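PDB 2YV3: aspartate-semialdehyde dehydrogenase from Thermus thermophilus, which probably catalyses the NADPH-dependent reductive dephosphorylation of L-aspartyl-4-phosphate to L-aspartate-semialdehyde, a step on the way to lysine, methionine and threonine. Local coordinates for residues H185-F189 with N190-H194. Sequence-based numbering, arbitrary orientation.
Sequences HPLPF and NVIPH
Ile192 reaches back across the bend to Leu187 and His185, using a different branch for each. Its CG1 arm, placed beside the backbone N with chi1 at -48°, brings CD1 to 3.5 Å from CD1 of Leu187, and the two side chains meet at a slant. The other branch, CG2, approaches the His185 ring obliquely, 4.1 Å from its CD2. Leu187 CD1 also covers the backbone, standing 3.3 Å from Asn190 O. The one side-chain hydrogen bond between the two halves of the bend comes from Asn190: extended with CG anti to its own N (chi1 178°), it directs ND2 at Pro186 O over 3.4 Å, a weak bond with an N-H...O angle of 154°. Its OD1 accepts a bond from Leu280 N of the second subunit, so the single amide ties the loop both to itself and to its dimer mate. The chain reverses at Phe189, whose positive phi starts the return and whose ring turns away from residues 190-194 to pack on helix 159-173, Phe172 included. Cutting Ile192 back to an alanine would probably leave Leu187 CD1 without its apolar mate and open a gap beside His185. The loop, which joins helix 159-173 to helix 205-219, thus combines an apolar inner face with polar groups that reach the second subunit: His194 ND1 is hydrogen-bonded to Tyr276 OH there, and the His185 ring meets the same tyrosine. Because Leu187 also touches Arg231, a predicted substrate-binding residue, and Ile192 shares backbone hydrogen bonding with it, the chemistry is consistent with a loop linking the dimer interface to the substrate site.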
loop_
_atom_site.group_PDB
_atom_site.type_symbol
_atom_site.label_atom_id
_atom_site.label_comp_id
_atom_site.label_asym_id
_atom_site.label_seq_id
_atom_site.Cartn_x
_atom_site.Cartn_y
_atom_site.Cartn_z
ATOM N N HIS A 185 -14.205 -6.244 6.116
ATOM C CA HIS A 185 -15.026 -5.880 4.967
ATOM C C HIS A 185 -14.695 -6.835 3.807
ATOM O O HIS A 185 -13.955 -7.799 3.986
ATOM C CB HIS A 185 -14.691 -4.436 4.556
ATOM C CG HIS A 185 -14.947 -3.419 5.626
ATOM N ND1 HIS A 185 -16.149 -2.758 5.756
ATOM C CD2 HIS A 185 -14.148 -2.943 6.611
ATOM C CE1 HIS A 185 -16.079 -1.916 6.773
ATOM N NE2 HIS A 185 -14.875 -2.009 7.310
ATOM N N PRO A 186 -15.262 -6.589 2.608
ATOM C CA PRO A 186 -14.945 -7.484 1.483
ATOM C C PRO A 186 -13.601 -7.031 0.902
ATOM O O PRO A 186 -13.473 -5.889 0.480
ATOM C CB PRO A 186 -16.102 -7.250 0.503
ATOM C CG PRO A 186 -17.181 -6.642 1.342
ATOM C CD PRO A 186 -16.425 -5.751 2.285
ATOM N N LEU A 187 -12.601 -7.910 0.890
ATOM C CA LEU A 187 -11.281 -7.529 0.388
ATOM C C LEU A 187 -11.018 -7.644 -1.112
ATOM O O LEU A 187 -10.020 -7.120 -1.601
ATOM C CB LEU A 187 -10.183 -8.287 1.146
ATOM C CG LEU A 187 -8.733 -7.910 0.779
ATOM C CD1 LEU A 187 -8.408 -6.490 1.236
ATOM C CD2 LEU A 187 -7.787 -8.890 1.427
ATOM N N PRO A 188 -11.891 -8.327 -1.870
ATOM C CA PRO A 188 -11.576 -8.392 -3.306
ATOM C C PRO A 188 -11.572 -7.006 -3.948
ATOM O O PRO A 188 -12.527 -6.257 -3.812
ATOM C CB PRO A 188 -12.668 -9.305 -3.856
ATOM C CG PRO A 188 -12.901 -10.240 -2.726
ATOM C CD PRO A 188 -12.928 -9.310 -1.523
ATOM N N PHE A 189 -10.477 -6.671 -4.626
ATOM C CA PHE A 189 -10.314 -5.374 -5.284
ATOM C C PHE A 189 -10.505 -4.208 -4.336
ATOM O O PHE A 189 -11.271 -3.286 -4.595
ATOM C CB PHE A 189 -11.282 -5.285 -6.458
ATOM C CG PHE A 189 -10.887 -6.150 -7.603
ATOM C CD1 PHE A 189 -9.774 -5.829 -8.369
ATOM C CD2 PHE A 189 -11.580 -7.314 -7.884
ATOM C CE1 PHE A 189 -9.358 -6.659 -9.401
ATOM C CE2 PHE A 189 -11.171 -8.153 -8.915
ATOM C CZ PHE A 189 -10.057 -7.824 -9.674
ATOM N N ASN A 190 -9.782 -4.227 -3.236
ATOM C CA ASN A 190 -9.953 -3.165 -2.272
ATOM C C ASN A 190 -8.871 -3.210 -1.206
ATOM O O ASN A 190 -8.113 -4.175 -1.121
ATOM C CB ASN A 190 -11.325 -3.333 -1.632
ATOM C CG ASN A 190 -11.603 -2.303 -0.576
ATOM O OD1 ASN A 190 -11.417 -1.113 -0.796
ATOM N ND2 ASN A 190 -12.066 -2.757 0.586
ATOM N N VAL A 191 -8.773 -2.172 -0.391
ATOM C CA VAL A 191 -7.784 -2.226 0.664
ATOM C C VAL A 191 -8.467 -1.778 1.942
ATOM O O VAL A 191 -9.338 -0.908 1.909
ATOM C CB VAL A 191 -6.516 -1.369 0.319
ATOM C CG1 VAL A 191 -5.866 -1.927 -0.929
ATOM C CG2 VAL A 191 -6.870 0.116 0.141
ATOM N N ILE A 192 -8.084 -2.392 3.059
ATOM C CA ILE A 192 -8.688 -2.106 4.365
ATOM C C ILE A 192 -7.632 -1.491 5.258
ATOM O O ILE A 192 -6.750 -2.193 5.724
ATOM C CB ILE A 192 -9.179 -3.427 5.046
ATOM C CG1 ILE A 192 -9.985 -4.259 4.058
ATOM C CG2 ILE A 192 -10.092 -3.127 6.216
ATOM C CD1 ILE A 192 -9.900 -5.701 4.315
ATOM N N PRO A 193 -7.697 -0.172 5.510
ATOM C CA PRO A 193 -6.686 0.445 6.376
ATOM C C PRO A 193 -6.976 0.023 7.822
ATOM O O PRO A 193 -7.020 0.828 8.742
ATOM C CB PRO A 193 -6.903 1.929 6.128
ATOM C CG PRO A 193 -8.376 1.995 5.943
ATOM C CD PRO A 193 -8.673 0.831 5.054
ATOM N N HIS A 194 -7.166 -1.273 7.999
ATOM C CA HIS A 194 -7.490 -1.806 9.297
ATOM C C HIS A 194 -7.010 -3.250 9.433
ATOM O O HIS A 194 -7.586 -4.160 8.855
ATOM C CB HIS A 194 -9.010 -1.710 9.475
ATOM C CG HIS A 194 -9.507 -2.164 10.812
ATOM N ND1 HIS A 194 -10.832 -2.067 11.177
ATOM C CD2 HIS A 194 -8.871 -2.750 11.855
ATOM C CE1 HIS A 194 -10.993 -2.579 12.385
ATOM N NE2 HIS A 194 -9.818 -2.999 12.818
#